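Local atomic coordinates of cellulosomal scaffoldin adaptor protein B (Acetivibrio cellulolyticus, PDB entry 4U3S), a protein that forms part of a cellulosome scaffold, here its third type II cohesin domain, a module of the kind that binds dockerin modules of partner proteins. Residues 82-86 / 87-91. Sequence-based numbering, arbitrary orientation.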
loop_
_atom_site.group_PDB
_atom_site.type_symbol
_atom_site.label_atom_id
_atom_site.label_comp_id
_atom_site.label_asym_id
_atom_site.label_seq_id
_atom_site.Cartn_x
_atom_site.Cartn_y
_atom_site.Cartn_z
ATOM N N HIS A 82 -6.273 6.655 -4.754
ATOM C CA HIS A 82 -6.266 7.021 -6.177
ATOM C C HIS A 82 -5.521 8.324 -6.431
ATOM O O HIS A 82 -5.171 9.055 -5.486
ATOM C CB HIS A 82 -7.694 7.176 -6.699
ATOM C CG HIS A 82 -8.630 6.142 -6.155
ATOM N ND1 HIS A 82 -8.383 4.798 -6.259
ATOM C CD2 HIS A 82 -9.736 6.261 -5.384
ATOM C CE1 HIS A 82 -9.327 4.121 -5.629
ATOM N NE2 HIS A 82 -10.168 4.995 -5.099
ATOM N N LYS A 83 -5.308 8.611 -7.716
ATOM C CA LYS A 83 -4.873 9.926 -8.168
ATOM C C LYS A 83 -5.805 10.357 -9.281
ATOM O O LYS A 83 -5.468 10.251 -10.471
ATOM C CB LYS A 83 -3.418 9.878 -8.647
ATOM C CG LYS A 83 -2.483 9.445 -7.543
ATOM C CD LYS A 83 -1.032 9.523 -7.961
ATOM C CE LYS A 83 -0.158 8.994 -6.846
ATOM N NZ LYS A 83 1.275 9.105 -7.204
ATOM N N ILE A 84 -7.001 10.812 -8.908
ATOM C CA ILE A 84 -8.008 11.052 -9.932
ATOM C C ILE A 84 -7.587 12.103 -10.987
ATOM O O ILE A 84 -7.969 11.994 -12.148
ATOM C CB ILE A 84 -9.401 11.371 -9.368
ATOM C CG1 ILE A 84 -9.358 12.614 -8.487
ATOM C CG2 ILE A 84 -9.985 10.152 -8.655
ATOM C CD1 ILE A 84 -10.754 13.140 -8.176
ATOM N N SER A 85 -6.751 13.068 -10.603
ATOM C CA SER A 85 -6.267 14.091 -11.554
ATOM C C SER A 85 -5.361 13.504 -12.660
ATOM O O SER A 85 -5.188 14.096 -13.734
ATOM C CB SER A 85 -5.536 15.211 -10.801
ATOM O OG SER A 85 -4.287 14.779 -10.257
ATOM N N GLU A 86 -4.786 12.352 -12.369
ATOM C CA GLU A 86 -3.916 11.644 -13.304
ATOM C C GLU A 86 -4.635 10.459 -13.916
ATOM O O GLU A 86 -4.016 9.665 -14.647
ATOM C CB GLU A 86 -2.683 11.134 -12.566
ATOM C CG GLU A 86 -1.868 12.219 -11.900
ATOM C CD GLU A 86 -0.692 11.667 -11.125
ATOM O OE1 GLU A 86 -0.144 10.621 -11.536
ATOM O OE2 GLU A 86 -0.323 12.277 -10.100
ATOM N N GLY A 87 -5.911 10.290 -13.593
ATOM C CA GLY A 87 -6.662 9.128 -14.052
ATOM C C GLY A 87 -6.097 7.803 -13.596
ATOM O O GLY A 87 -5.968 6.869 -14.400
ATOM N N ILE A 88 -5.729 7.711 -12.317
ATOM C CA ILE A 88 -5.241 6.446 -11.753
ATOM C C ILE A 88 -6.123 6.049 -10.583
ATOM O O ILE A 88 -6.317 6.862 -9.670
ATOM C CB ILE A 88 -3.780 6.514 -11.270
ATOM C CG1 ILE A 88 -2.856 6.663 -12.469
ATOM C CG2 ILE A 88 -3.396 5.222 -10.523
ATOM C CD1 ILE A 88 -1.514 7.265 -12.155
ATOM N N LEU A 89 -6.673 4.832 -10.640
ATOM C CA LEU A 89 -7.295 4.199 -9.473
ATOM C C LEU A 89 -6.411 3.063 -8.977
ATOM O O LEU A 89 -5.780 2.333 -9.771
ATOM C CB LEU A 89 -8.658 3.620 -9.807
ATOM C CG LEU A 89 -9.649 4.552 -10.494
ATOM C CD1 LEU A 89 -10.956 3.820 -10.741
ATOM C CD2 LEU A 89 -9.823 5.832 -9.681
ATOM N N ASN A 90 -6.346 2.942 -7.655
ATOM C CA ASN A 90 -5.717 1.810 -7.041
ATOM C C ASN A 90 -6.626 1.249 -5.960
ATOM O O ASN A 90 -6.968 1.942 -5.002
ATOM C CB ASN A 90 -4.372 2.207 -6.479
ATOM C CG ASN A 90 -3.547 1.005 -6.156
ATOM O OD1 ASN A 90 -3.731 0.379 -5.122
ATOM N ND2 ASN A 90 -2.641 0.663 -7.042
ATOM N N LEU A 91 -7.028 0.006 -6.159
ATOM C CA LEU A 91 -8.082 -0.648 -5.385
ATOM C C LEU A 91 -7.519 -1.915 -4.793
ATOM O O LEU A 91 -6.752 -2.607 -5.439
ATOM C CB LEU A 91 -9.196 -1.068 -6.360
ATOM C CG LEU A 91 -9.654 -0.107 -7.453
ATOM C CD1 LEU A 91 -10.535 -0.820 -8.448
ATOM C CD2 LEU A 91 -10.451 0.953 -6.727
#
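A G1 beta bulge, in which Gly-87 and Ile-88 both face Lys-83, closes the hairpin between strands 76-80 and 88-95. Lys-83 and Ile-88 form an antiparallel hydrogen-bonded pair: Lys-83 N gives to Ile-88 O at 2.8 Å, and Ile-88 N returns a longer bond of 3.2 Å to Lys-83 O. That carbonyl oxygen also accepts from Glu-86 N, the two donors arriving from opposite faces of its plane. Gly-87 N closes the 3-10 turn on Ile-84 O at 3.0 Å, and the residue's positive phi (60°) suits glycine at the bulge. Beside this pair the His-82 side chain adds a bond to strand 88-95, while a backbone bond between Val-81 and Asn-90 continues the ladder. With CG beside the backbone N (chi1 -40°), the ring brings His-82 ND1 to Asn-90 N at 3.1 Å; the donor lies in the ring plane, and since Asn-90 N is a backbone N-H, ND1 accepts. NE2 at the other side of the ring bonds to Ser-61 O, consistent with a proton on NE2, and the two bonds together fix the ring's rotation. Leu-89 CD2 sits over one face in a CH-pi contact, 4.1 Å from the centroid of the His-82 ring, while Leu-91 CD2 comes obliquely to His-82 CE1 at 3.5 Å. Leu-89 and Leu-91 also reach Phe-118 and Val-116 of strand 111-120, linking the hairpin to the other sheet of the cohesin beta sandwich. On the exposed flank, the extended Glu-86 chain crosses Ile-88, Glu-86 OE1 lying 3.7 Å from the methyl Ile-88 CD1.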